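Local atomic coordinates of importin-95 (PDB entry 4XRI), a protein that belongs to the importin beta family of nuclear transport receptors, carries protein cargo into the nucleus and probably binds a small GTPase of the Ran type. Residues R175-L186 with L210-G218; E107-K115 with Q153-T161. The protein carries 2 engineered substitutions. All blocks are in the same frame, centred on the assembly; numbering follows the deposited sequence.

In the fold
Both contacts lie near the N-terminal end of this helical, HEAT-repeat chain, on the same side of its centre. Following the chain, interaction 2 comes first: the turn between helix 95-108 and helix 114-131 meets the start of helix 153-168, closing a loop of 37 residues, mostly helix. Interaction 1 follows, where residues 175-186, the end of helix 172-178 and the start of helix 182-193, meet residues 210-218 across a 23-residue loop. The two loops run in series, neither crossing nor enclosing the other. Their centres are about 20 Å apart, and helix 153-168 leads on to helix 172-178, so the two contacts tie together neighbouring helices of the N-terminal part.

Interaction 1 of 2, residues R175-L186 with L210-G218; sequences RNSLVGHSNAIL and LGDSLEFVG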
ATOM      1  N   ARG A 175      21.246   4.252  19.858  1.00 47.42           N
ATOM      2  CA  ARG A 175      21.433   2.835  20.165  1.00 49.18           C
ATOM      3  C   ARG A 175      22.861   2.565  20.621  1.00 50.75           C
ATOM      4  O   ARG A 175      23.085   1.942  21.658  1.00 53.19           O
ATOM      5  CB  ARG A 175      21.100   1.966  18.947  1.00 41.41           C
ATOM      6  CG  ARG A 175      19.616   1.788  18.678  1.00 42.51           C
ATOM      7  CD  ARG A 175      18.921   1.029  19.804  1.00 51.74           C
ATOM      8  NE  ARG A 175      17.886   0.128  19.301  1.00 61.35           N
ATOM      9  CZ  ARG A 175      16.721   0.528  18.802  1.00 63.87           C
ATOM     10  NH1 ARG A 175      16.430   1.818  18.732  1.00 70.38           N
ATOM     11  NH2 ARG A 175      15.845  -0.363  18.367  1.00 62.82           N
ATOM     12  N   ASN A 176      23.819   3.053  19.838  1.00 47.03           N
ATOM     13  CA  ASN A 176      25.235   2.866  20.122  1.00 48.43           C
ATOM     14  C   ASN A 176      25.644   3.503  21.444  1.00 46.08           C
ATOM     15  O   ASN A 176      26.489   2.970  22.160  1.00 48.29           O
ATOM     16  CB  ASN A 176      26.084   3.439  18.986  1.00 46.90           C
ATOM     17  CG  ASN A 176      27.567   3.217  19.201  1.00 60.92           C
ATOM     18  OD1 ASN A 176      27.992   2.141  19.624  1.00 64.29           O
ATOM     19  ND2 ASN A 176      28.364   4.241  18.915  1.00 58.59           N
ATOM     20  N   SER A 177      25.037   4.642  21.766  1.00 50.98           N
ATOM     21  CA  SER A 177      25.332   5.330  23.019  1.00 47.71           C
ATOM     22  C   SER A 177      24.778   4.562  24.215  1.00 49.53           C
ATOM     23  O   SER A 177      25.232   4.743  25.345  1.00 49.85           O
ATOM     24  CB  SER A 177      24.762   6.750  23.003  1.00 45.14           C
ATOM     25  OG  SER A 177      23.364   6.747  23.223  1.00 54.44           O
ATOM     26  N   LEU A 178      23.796   3.703  23.961  1.00 44.83           N
ATOM     27  CA  LEU A 178      23.152   2.930  25.021  1.00 50.33           C
ATOM     28  C   LEU A 178      23.858   1.604  25.280  1.00 58.26           C
ATOM     29  O   LEU A 178      23.609   0.956  26.295  1.00 55.64           O
ATOM     30  CB  LEU A 178      21.686   2.656  24.672  1.00 46.70           C
ATOM     31  CG  LEU A 178      20.692   3.815  24.645  1.00 42.88           C
ATOM     32  CD1 LEU A 178      19.349   3.339  24.104  1.00 42.09           C
ATOM     33  CD2 LEU A 178      20.536   4.408  26.036  1.00 42.16           C
ATOM     34  N   VAL A 179      24.731   1.216  24.352  1.00 56.84           N
ATOM     35  CA  VAL A 179      25.345  -0.114  24.312  1.00 62.73           C
ATOM     36  C   VAL A 179      25.895  -0.579  25.656  1.00 60.89           C
ATOM     37  O   VAL A 179      25.713  -1.734  26.046  1.00 62.69           O
ATOM     38  CB  VAL A 179      26.486  -0.152  23.267  1.00 61.98           C
ATOM     39  CG1 VAL A 179      27.477  -1.272  23.563  1.00 63.68           C
ATOM     40  CG2 VAL A 179      25.912  -0.302  21.867  1.00 49.72           C
ATOM     41  N   GLY A 180      26.555   0.328  26.365  1.00 57.31           N
ATOM     42  CA  GLY A 180      27.172  -0.005  27.635  1.00 54.03           C
ATOM     43  C   GLY A 180      26.190  -0.257  28.765  1.00 59.98           C
ATOM     44  O   GLY A 180      26.543  -0.858  29.781  1.00 65.81           O
ATOM     45  N   HIS A 181      24.954   0.204  28.597  1.00 56.47           N
ATOM     46  CA  HIS A 181      23.932   0.052  29.632  1.00 53.40           C
ATOM     47  C   HIS A 181      23.018  -1.142  29.378  1.00 47.51           C
ATOM     48  O   HIS A 181      22.033  -1.337  30.089  1.00 49.53           O
ATOM     49  CB  HIS A 181      23.077   1.317  29.734  1.00 57.67           C
ATOM     50  CG  HIS A 181      23.825   2.524  30.204  1.00 60.79           C
ATOM     51  ND1 HIS A 181      24.127   2.744  31.531  1.00 56.05           N
ATOM     52  CD2 HIS A 181      24.318   3.587  29.525  1.00 62.06           C
ATOM     53  CE1 HIS A 181      24.781   3.885  31.649  1.00 64.16           C
ATOM     54  NE2 HIS A 181      24.910   4.417  30.446  1.00 66.19           N
ATOM     55  N   SER A 182      23.354  -1.938  28.369  1.00 44.66           N
ATOM     56  CA  SER A 182      22.455  -2.970  27.855  1.00 54.57           C
ATOM     57  C   SER A 182      21.968  -3.955  28.914  1.00 49.95           C
ATOM     58  O   SER A 182      20.765  -4.167  29.057  1.00 48.86           O
ATOM     59  CB  SER A 182      23.140  -3.739  26.727  1.00 55.39           C
ATOM     60  OG  SER A 182      22.231  -4.614  26.084  1.00 66.55           O
ATOM     61  N   ASN A 183      22.895  -4.554  29.654  1.00 46.34           N
ATOM     62  CA  ASN A 183      22.526  -5.561  30.641  1.00 53.89           C
ATOM     63  C   ASN A 183      21.801  -4.959  31.837  1.00 43.91           C
ATOM     64  O   ASN A 183      20.883  -5.569  32.389  1.00 45.97           O
ATOM     65  CB  ASN A 183      23.758  -6.323  31.122  1.00 56.14           C
ATOM     66  CG  ASN A 183      23.400  -7.483  32.032  1.00 67.93           C
ATOM     67  OD1 ASN A 183      23.455  -7.369  33.257  1.00 66.72           O
ATOM     68  ND2 ASN A 183      23.020  -8.607  31.434  1.00 77.53           N
ATOM     69  N   ALA A 184      22.221  -3.761  32.233  1.00 43.49           N
ATOM     70  CA  ALA A 184      21.602  -3.065  33.355  1.00 48.28           C
ATOM     71  C   ALA A 184      20.147  -2.732  33.044  1.00 50.77           C
ATOM     72  O   ALA A 184      19.265  -2.898  33.889  1.00 51.47           O
ATOM     73  CB  ALA A 184      22.375  -1.799  33.690  1.00 41.62           C
ATOM     74  N   ILE A 185      19.910  -2.265  31.824  1.00 46.02           N
ATOM     75  CA  ILE A 185      18.565  -1.937  31.368  1.00 49.33           C
ATOM     76  C   ILE A 185      17.695  -3.187  31.275  1.00 46.80           C
ATOM     77  O   ILE A 185      16.563  -3.207  31.760  1.00 46.43           O
ATOM     78  CB  ILE A 185      18.601  -1.234  30.003  1.00 53.00           C
ATOM     79  CG1 ILE A 185      19.220   0.156  30.144  1.00 48.52           C
ATOM     80  CG2 ILE A 185      17.203  -1.134  29.419  1.00 52.96           C
ATOM     81  CD1 ILE A 185      19.476   0.841  28.819  1.00 51.22           C
ATOM     82  N   LEU A 186      18.237  -4.231  30.654  1.00 50.69           N
ATOM     83  CA  LEU A 186      17.516  -5.488  30.491  1.00 50.04           C
ATOM     84  C   LEU A 186      17.158  -6.100  31.841  1.00 48.76           C
ATOM     85  O   LEU A 186      16.051  -6.605  32.032  1.00 48.65           O
ATOM     86  CB  LEU A 186      18.342  -6.481  29.672  1.00 53.50           C
ATOM     87  CG  LEU A 186      17.710  -7.863  29.493  1.00 65.94           C
ATOM     88  CD1 LEU A 186      16.372  -7.745  28.778  1.00 63.57           C
ATOM     89  CD2 LEU A 186      18.649  -8.798  28.741  1.00 74.34           C
ATOM     90  N   LEU A 210       9.751  -3.711  28.034  1.00 43.20           N
ATOM     91  CA  LEU A 210      10.489  -4.813  27.429  1.00 42.69           C
ATOM     92  C   LEU A 210      10.102  -4.972  25.963  1.00 37.26           C
ATOM     93  O   LEU A 210      10.960  -5.150  25.100  1.00 42.77           O
ATOM     94  CB  LEU A 210      10.242  -6.118  28.193  1.00 42.04           C
ATOM     95  CG  LEU A 210      10.846  -7.383  27.577  1.00 45.92           C
ATOM     96  CD1 LEU A 210      12.344  -7.226  27.379  1.00 40.63           C
ATOM     97  CD2 LEU A 210      10.537  -8.598  28.445  1.00 35.62           C
ATOM     98  N   GLY A 211       8.803  -4.895  25.691  1.00 41.78           N
ATOM     99  CA  GLY A 211       8.297  -4.966  24.335  1.00 41.53           C
ATOM    100  C   GLY A 211       8.876  -3.864  23.472  1.00 46.49           C
ATOM    101  O   GLY A 211       9.308  -4.106  22.349  1.00 45.35           O
ATOM    102  N   ASP A 212       8.900  -2.650  24.012  1.00 46.46           N
ATOM    103  CA  ASP A 212       9.439  -1.496  23.300  1.00 43.93           C
ATOM    104  C   ASP A 212      10.951  -1.595  23.111  1.00 40.50           C
ATOM    105  O   ASP A 212      11.509  -0.994  22.196  1.00 42.10           O
ATOM    106  CB  ASP A 212       9.095  -0.199  24.043  1.00 48.68           C
ATOM    107  CG  ASP A 212       7.616   0.141  23.979  1.00 53.02           C
ATOM    108  OD1 ASP A 212       6.928  -0.358  23.063  1.00 54.76           O
ATOM    109  OD2 ASP A 212       7.145   0.914  24.838  1.00 51.12           O
ATOM    110  N   SER A 213      11.612  -2.358  23.972  1.00 39.69           N
ATOM    111  CA  SER A 213      13.072  -2.394  23.981  1.00 45.33           C
ATOM    112  C   SER A 213      13.639  -3.632  23.295  1.00 47.66           C
ATOM    113  O   SER A 213      14.844  -3.876  23.353  1.00 45.66           O
ATOM    114  CB  SER A 213      13.591  -2.327  25.419  1.00 48.01           C
ATOM    115  OG  SER A 213      13.043  -1.218  26.110  1.00 49.35           O
ATOM    116  N   LEU A 214      12.774  -4.397  22.637  1.00 42.99           N
ATOM    117  CA  LEU A 214      13.146  -5.702  22.089  1.00 50.60           C
ATOM    118  C   LEU A 214      14.329  -5.657  21.129  1.00 52.75           C
ATOM    119  O   LEU A 214      15.270  -6.440  21.266  1.00 56.80           O
ATOM    120  CB  LEU A 214      11.945  -6.331  21.387  1.00 53.22           C
ATOM    121  CG  LEU A 214      11.014  -7.100  22.320  1.00 67.42           C
ATOM    122  CD1 LEU A 214       9.828  -7.663  21.560  1.00 78.54           C
ATOM    123  CD2 LEU A 214      11.783  -8.212  23.019  1.00 66.66           C
ATOM    124  N   GLU A 215      14.274  -4.747  20.162  1.00 47.50           N
ATOM    125  CA  GLU A 215      15.352  -4.602  19.193  1.00 60.02           C
ATOM    126  C   GLU A 215      16.682  -4.317  19.886  1.00 61.52           C
ATOM    127  O   GLU A 215      17.724  -4.832  19.480  1.00 64.51           O
ATOM    128  CB  GLU A 215      15.030  -3.493  18.189  1.00 58.44           C
ATOM    129  CG  GLU A 215      13.808  -3.770  17.330  1.00 67.41           C
ATOM    130  CD  GLU A 215      13.710  -2.848  16.128  1.00 82.61           C
ATOM    131  OE1 GLU A 215      14.479  -1.865  16.063  1.00 85.94           O
ATOM    132  OE2 GLU A 215      12.867  -3.113  15.245  1.00 88.29           O
ATOM    133  N   PHE A 216      16.641  -3.519  20.948  1.00 55.68           N
ATOM    134  CA  PHE A 216      17.857  -3.148  21.659  1.00 52.72           C
ATOM    135  C   PHE A 216      18.312  -4.200  22.673  1.00 66.27           C
ATOM    136  O   PHE A 216      19.366  -4.809  22.501  1.00 72.98           O
ATOM    137  CB  PHE A 216      17.675  -1.805  22.373  1.00 49.40           C
ATOM    138  CG  PHE A 216      18.817  -1.448  23.289  1.00 51.99           C
ATOM    139  CD1 PHE A 216      20.020  -0.989  22.778  1.00 50.68           C
ATOM    140  CD2 PHE A 216      18.687  -1.575  24.662  1.00 52.01           C
ATOM    141  CE1 PHE A 216      21.070  -0.667  23.620  1.00 52.28           C
ATOM    142  CE2 PHE A 216      19.732  -1.258  25.508  1.00 50.23           C
ATOM    143  CZ  PHE A 216      20.925  -0.803  24.988  1.00 49.23           C
ATOM    144  N   VAL A 217      17.525  -4.408  23.728  1.00 62.69           N
ATOM    145  CA  VAL A 217      17.994  -5.179  24.882  1.00 64.73           C
ATOM    146  C   VAL A 217      18.279  -6.647  24.577  1.00 69.37           C
ATOM    147  O   VAL A 217      19.136  -7.258  25.214  1.00 74.50           O
ATOM    148  CB  VAL A 217      16.988  -5.128  26.060  1.00 74.26           C
ATOM    149  CG1 VAL A 217      16.820  -3.705  26.565  1.00 73.32           C
ATOM    150  CG2 VAL A 217      15.647  -5.731  25.674  1.00 69.48           C
ATOM    151  N   GLY A 218      17.574  -7.213  23.606  1.00 70.30           N
ATOM    152  CA  GLY A 218      17.740  -8.619  23.290  1.00 78.38           C
ATOM    153  C   GLY A 218      19.065  -8.895  22.612  1.00 79.29           C
ATOM    154  O   GLY A 218      19.451 -10.054  22.435  1.00 76.90           O
TER
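F216 pushes its ring into a hole formed by R175, L178, S182 and I185, a knobs-into-holes arrangement. Its CG stands anti to the backbone N (chi1 172°), which carries the ring across to the turn between helix 172-178 and helix 182-193. L178 places CD1 over one face of the ring, while its CB comes 3.5 Å from F216 CE1. The backbone also takes part, L178 O lying 3.5 Å from F216 CZ. The I185 side chain runs roughly perpendicular to that of F216, with its CD1 3.9 Å from F216 CE2. The aliphatic part of R175 slides past the phenylalanine in the opposite sense, with CD 3.8 Å from F216 CD1, and its guanidinium stands nearly perpendicular to the ring (82°). That course ends in a salt bridge, R175 NH2 to E215 OE1 at 3.1 Å, with the guanidinium and carboxylate planes 46° apart. Farther along, V217 packs by CG2 against CD1 of L186 (3.8 Å) and by CG1 against CG2 of I185 (3.9 Å). The hole is likely to be left unfilled, and the R175 chain without the ring it lies along, if an alanine replaced F216. The cluster continues into the surrounding helices: F216 also touches C167 of helix 153-168, I185 reaches M141 and V145 of helix 140-150, and L186 packs on helix 224-238.

Interaction 2 of 2, residues E107-K115 with Q153-T161; sequences ETLASPNSK and QHQKQASLT. Engineered in segment 107-115: P112 (natural residue Ser). With SO4 (sulfate ion), chain I; SO4 (sulfate ion), chain C.
The backbones come closest where A110 passes Q155, their CA atoms 4.0 Å apart, and there L109 O receives a CA-H...O contact from Q155 CA. L109 packs here with its two methyls divided, CD2 3.8 Å from A158 CB and CD1 near S159 OG. Water 1 spans the same crossing, donating to A110 O and accepting a weak bond from Q155 N. H154 carries the other half of the contact. With CG anti to the carbonyl carbon (chi1 -84°), its imidazole reaches over to the turn, where CA of P112, an engineered residue, makes a CH-pi contact 3.9 Å from the ring centroid and only 12° off its normal. Q157 OE1 lies over the opposite face, so the ring is sandwiched. H154 NE2 donates to O1 of the sulfate of chain I at 2.9 Å, with an angle of 142° at the hydrogen; S114 OG is 3.0 Å from that same oxygen. Water 2 donates to O3 of this sulfate and accepts from Q157 NE2. The ion probably comes from the crystallisation liquor. Behind the turn, S111 OG accepts from N113 N at 3.2 Å, an ST turn, and also bonds E56, while N113 OD1 caps A116 N at the start of helix 114-131. L109 continues inward onto A120 and I124 of that helix and L144 of helix 140-150, and helix 153-168 also packs on helix 200-212 through Q153, K156, Q157 and L160.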
ATOM      1  N   GLU A 107      12.400  14.777  37.882  1.00 36.61           N
ATOM      2  CA  GLU A 107      11.710  14.735  39.165  1.00 36.04           C
ATOM      3  C   GLU A 107      10.223  14.406  39.016  1.00 36.74           C
ATOM      4  O   GLU A 107       9.626  13.792  39.900  1.00 38.83           O
ATOM      5  CB  GLU A 107      11.888  16.067  39.901  1.00 38.44           C
ATOM      6  CG  GLU A 107      13.294  16.276  40.444  1.00 39.16           C
ATOM      7  CD  GLU A 107      13.572  17.713  40.848  1.00 56.48           C
ATOM      8  OE1 GLU A 107      14.689  17.988  41.334  1.00 60.44           O
ATOM      9  OE2 GLU A 107      12.678  18.569  40.676  1.00 56.04           O
ATOM     10  N   THR A 108       9.640  14.796  37.887  1.00 37.46           N
ATOM     11  CA  THR A 108       8.213  14.603  37.635  1.00 35.53           C
ATOM     12  C   THR A 108       7.867  13.121  37.436  1.00 39.35           C
ATOM     13  O   THR A 108       6.712  12.712  37.580  1.00 41.37           O
ATOM     14  CB  THR A 108       7.764  15.429  36.404  1.00 44.65           C
ATOM     15  OG1 THR A 108       8.062  16.812  36.624  1.00 44.00           O
ATOM     16  CG2 THR A 108       6.265  15.291  36.140  1.00 39.18           C
ATOM     17  N   LEU A 109       8.876  12.311  37.123  1.00 37.39           N
ATOM     18  CA  LEU A 109       8.682  10.867  36.988  1.00 38.34           C
ATOM     19  C   LEU A 109       8.110  10.246  38.262  1.00 38.89           C
ATOM     20  O   LEU A 109       7.424   9.224  38.213  1.00 37.63           O
ATOM     21  CB  LEU A 109       9.999  10.172  36.638  1.00 38.79           C
ATOM     22  CG  LEU A 109      10.645  10.444  35.278  1.00 36.36           C
ATOM     23  CD1 LEU A 109      11.890   9.583  35.127  1.00 33.78           C
ATOM     24  CD2 LEU A 109       9.666  10.183  34.143  1.00 38.78           C
ATOM     25  N   ALA A 110       8.397  10.872  39.398  1.00 36.61           N
ATOM     26  CA  ALA A 110       7.995  10.342  40.696  1.00 36.88           C
ATOM     27  C   ALA A 110       6.561  10.720  41.061  1.00 40.35           C
ATOM     28  O   ALA A 110       6.017  10.229  42.051  1.00 40.91           O
ATOM     29  CB  ALA A 110       8.953  10.824  41.775  1.00 40.24           C
ATOM     30  N   SER A 111       5.955  11.595  40.262  1.00 39.79           N
ATOM     31  CA  SER A 111       4.602  12.078  40.525  1.00 35.81           C
ATOM     32  C   SER A 111       3.581  10.947  40.595  1.00 41.21           C
ATOM     33  O   SER A 111       3.582  10.056  39.749  1.00 40.07           O
ATOM     34  CB  SER A 111       4.177  13.084  39.451  1.00 37.96           C
ATOM     35  OG  SER A 111       2.842  13.511  39.663  1.00 42.21           O
ATOM     36  N   PRO A 112       2.703  10.986  41.610  1.00 38.71           N
ATOM     37  CA  PRO A 112       1.619  10.008  41.745  1.00 40.31           C
ATOM     38  C   PRO A 112       0.562  10.176  40.656  1.00 43.83           C
ATOM     39  O   PRO A 112      -0.287   9.303  40.485  1.00 44.60           O
ATOM     40  CB  PRO A 112       1.040  10.310  43.132  1.00 43.91           C
ATOM     41  CG  PRO A 112       1.384  11.728  43.378  1.00 45.09           C
ATOM     42  CD  PRO A 112       2.724  11.940  42.730  1.00 35.48           C
ATOM     43  N   ASN A 113       0.617  11.288  39.929  1.00 41.44           N
ATOM     44  CA  ASN A 113      -0.258  11.488  38.783  1.00 44.48           C
ATOM     45  C   ASN A 113       0.311  10.806  37.543  1.00 42.56           C
ATOM     46  O   ASN A 113       1.357  11.202  37.027  1.00 40.32           O
ATOM     47  CB  ASN A 113      -0.476  12.977  38.518  1.00 46.30           C
ATOM     48  CG  ASN A 113      -1.527  13.231  37.456  1.00 50.98           C
ATOM     49  OD1 ASN A 113      -1.211  13.372  36.274  1.00 42.88           O
ATOM     50  ND2 ASN A 113      -2.788  13.286  37.873  1.00 44.88           N
ATOM     51  N   SER A 114      -0.388   9.779  37.074  1.00 42.28           N
ATOM     52  CA  SER A 114       0.093   8.940  35.980  1.00 43.31           C
ATOM     53  C   SER A 114       0.282   9.705  34.674  1.00 39.99           C
ATOM     54  O   SER A 114       1.239   9.463  33.939  1.00 42.22           O
ATOM     55  CB  SER A 114      -0.868   7.771  35.753  1.00 42.01           C
ATOM     56  OG  SER A 114      -0.812   6.855  36.831  1.00 52.81           O
ATOM     57  N   LYS A 115      -0.633  10.624  34.386  1.00 40.19           N
ATOM     58  CA  LYS A 115      -0.574  11.380  33.140  1.00 45.27           C
ATOM     59  C   LYS A 115       0.634  12.313  33.098  1.00 50.16           C
ATOM     60  O   LYS A 115       1.282  12.454  32.059  1.00 46.59           O
ATOM     61  CB  LYS A 115      -1.866  12.171  32.940  1.00 48.31           C
ATOM     62  CG  LYS A 115      -3.081  11.284  32.716  1.00 55.38           C
ATOM     63  CD  LYS A 115      -4.352  12.092  32.540  1.00 57.54           C
ATOM     64  CE  LYS A 115      -5.549  11.177  32.322  1.00 61.08           C
ATOM     65  NZ  LYS A 115      -6.826  11.935  32.246  1.00 57.61           N
ATOM     66  N   GLN A 153       6.167   3.334  43.483  1.00 38.57           N
ATOM     67  CA  GLN A 153       5.428   2.716  42.383  1.00 40.54           C
ATOM     68  C   GLN A 153       5.451   3.538  41.096  1.00 42.21           C
ATOM     69  O   GLN A 153       5.865   3.045  40.046  1.00 38.71           O
ATOM     70  CB  GLN A 153       3.976   2.466  42.784  1.00 42.16           C
ATOM     71  CG  GLN A 153       3.124   1.977  41.631  1.00 44.59           C
ATOM     72  CD  GLN A 153       1.662   1.870  41.990  1.00 50.73           C
ATOM     73  OE1 GLN A 153       1.303   1.297  43.019  1.00 48.31           O
ATOM     74  NE2 GLN A 153       0.805   2.426  41.143  1.00 47.03           N
ATOM     75  N   HIS A 154       5.021   4.791  41.185  1.00 39.53           N
ATOM     76  CA  HIS A 154       4.904   5.636  40.001  1.00 39.02           C
ATOM     77  C   HIS A 154       6.255   6.031  39.414  1.00 43.67           C
ATOM     78  O   HIS A 154       6.388   6.124  38.193  1.00 41.17           O
ATOM     79  CB  HIS A 154       4.085   6.888  40.314  1.00 38.02           C
ATOM     80  CG  HIS A 154       2.608   6.676  40.224  1.00 44.42           C
ATOM     81  ND1 HIS A 154       1.883   6.032  41.211  1.00 41.84           N
ATOM     82  CD2 HIS A 154       1.712   7.003  39.264  1.00 47.48           C
ATOM     83  CE1 HIS A 154       0.615   5.982  40.861  1.00 43.26           C
ATOM     84  NE2 HIS A 154       0.480   6.566  39.679  1.00 46.83           N
ATOM     85  N   GLN A 155       7.254   6.256  40.265  1.00 36.95           N
ATOM     86  CA  GLN A 155       8.585   6.551  39.750  1.00 38.77           C
ATOM     87  C   GLN A 155       9.111   5.351  38.972  1.00 35.21           C
ATOM     88  O   GLN A 155       9.776   5.512  37.954  1.00 37.11           O
ATOM     89  CB  GLN A 155       9.565   6.921  40.868  1.00 38.32           C
ATOM     90  CG  GLN A 155      10.959   7.236  40.325  1.00 47.81           C
ATOM     91  CD  GLN A 155      11.909   7.793  41.362  1.00 57.40           C
ATOM     92  OE1 GLN A 155      12.089   7.220  42.437  1.00 63.22           O
ATOM     93  NE2 GLN A 155      12.532   8.921  41.040  1.00 55.35           N
ATOM     94  N   LYS A 156       8.809   4.151  39.459  1.00 39.54           N
ATOM     95  CA  LYS A 156       9.177   2.929  38.753  1.00 46.62           C
ATOM     96  C   LYS A 156       8.476   2.845  37.402  1.00 40.82           C
ATOM     97  O   LYS A 156       9.123   2.667  36.371  1.00 42.44           O
ATOM     98  CB  LYS A 156       8.839   1.694  39.589  1.00 42.72           C
ATOM     99  CG  LYS A 156       9.878   1.330  40.628  1.00 50.98           C
ATOM    100  CD  LYS A 156       9.590  -0.046  41.212  1.00 49.08           C
ATOM    101  CE  LYS A 156      10.718  -0.523  42.106  1.00 54.99           C
ATOM    102  NZ  LYS A 156      10.568  -1.962  42.461  1.00 64.41           N
ATOM    103  N   GLN A 157       7.151   2.969  37.427  1.00 39.64           N
ATOM    104  CA  GLN A 157       6.329   2.942  36.220  1.00 41.17           C
ATOM    105  C   GLN A 157       6.852   3.881  35.142  1.00 44.63           C
ATOM    106  O   GLN A 157       7.115   3.466  34.011  1.00 39.23           O
ATOM    107  CB  GLN A 157       4.884   3.325  36.544  1.00 34.99           C
ATOM    108  CG  GLN A 157       4.105   2.351  37.398  1.00 47.69           C
ATOM    109  CD  GLN A 157       2.700   2.852  37.681  1.00 56.39           C
ATOM    110  OE1 GLN A 157       2.413   3.349  38.768  1.00 60.95           O
ATOM    111  NE2 GLN A 157       1.820   2.738  36.692  1.00 61.16           N
ATOM    112  N   ALA A 158       6.998   5.150  35.512  1.00 37.98           N
ATOM    113  CA  ALA A 158       7.350   6.209  34.574  1.00 38.24           C
ATOM    114  C   ALA A 158       8.778   6.074  34.058  1.00 37.33           C
ATOM    115  O   ALA A 158       9.061   6.396  32.904  1.00 37.82           O
ATOM    116  CB  ALA A 158       7.154   7.572  35.228  1.00 36.39           C
ATOM    117  N   SER A 159       9.676   5.600  34.914  1.00 34.15           N
ATOM    118  CA  SER A 159      11.072   5.431  34.527  1.00 35.31           C
ATOM    119  C   SER A 159      11.228   4.241  33.591  1.00 37.61           C
ATOM    120  O   SER A 159      12.028   4.277  32.658  1.00 35.61           O
ATOM    121  CB  SER A 159      11.960   5.259  35.757  1.00 40.90           C
ATOM    122  OG  SER A 159      11.857   6.392  36.599  1.00 37.15           O
ATOM    123  N   LEU A 160      10.461   3.188  33.851  1.00 36.47           N
ATOM    124  CA  LEU A 160      10.402   2.049  32.943  1.00 43.43           C
ATOM    125  C   LEU A 160       9.883   2.501  31.587  1.00 37.94           C
ATOM    126  O   LEU A 160      10.402   2.109  30.544  1.00 41.07           O
ATOM    127  CB  LEU A 160       9.512   0.946  33.517  1.00 39.29           C
ATOM    128  CG  LEU A 160      10.125   0.119  34.645  1.00 41.25           C
ATOM    129  CD1 LEU A 160       9.055  -0.702  35.345  1.00 39.12           C
ATOM    130  CD2 LEU A 160      11.221  -0.780  34.094  1.00 44.09           C
ATOM    131  N   THR A 161       8.858   3.345  31.624  1.00 36.34           N
ATOM    132  CA  THR A 161       8.251   3.894  30.419  1.00 37.95           C
ATOM    133  C   THR A 161       9.242   4.756  29.638  1.00 43.17           C
ATOM    134  O   THR A 161       9.295   4.702  28.407  1.00 43.54           O
ATOM    135  CB  THR A 161       7.003   4.728  30.771  1.00 33.88           C
ATOM    136  OG1 THR A 161       6.022   3.885  31.389  1.00 41.57           O
ATOM    137  CG2 THR A 161       6.403   5.349  29.530  1.00 33.03           C
TER
HETATM  138  S   SO4 I 908      -3.050   5.912  39.442  0.65 66.59           S
HETATM  139  O1  SO4 I 908      -2.358   7.198  39.422  0.65 69.37           O
HETATM  140  O2  SO4 I 908      -4.096   5.912  38.423  0.65 68.62           O
HETATM  141  O3  SO4 I 908      -2.099   4.839  39.165  0.65 61.13           O
HETATM  142  O4  SO4 I 908      -3.648   5.701  40.757  0.65 61.62           O
HETATM  143  S   SO4 C 902      -7.782  14.675  34.779  0.83 60.09           S
HETATM  144  O1  SO4 C 902      -8.759  14.733  33.696  0.83 63.30           O
HETATM  145  O2  SO4 C 902      -7.115  15.969  34.893  0.83 44.02           O
HETATM  146  O3  SO4 C 902      -8.461  14.371  36.034  0.83 63.47           O
HETATM  147  O4  SO4 C 902      -6.800  13.633  34.496  0.83 58.43           O
HETATM  148  O   HOH W   1       6.573   7.830  42.875  1.00 38.62           O
HETATM  149  O   HOH W   2      -1.198   3.854  37.053  1.00 61.55           O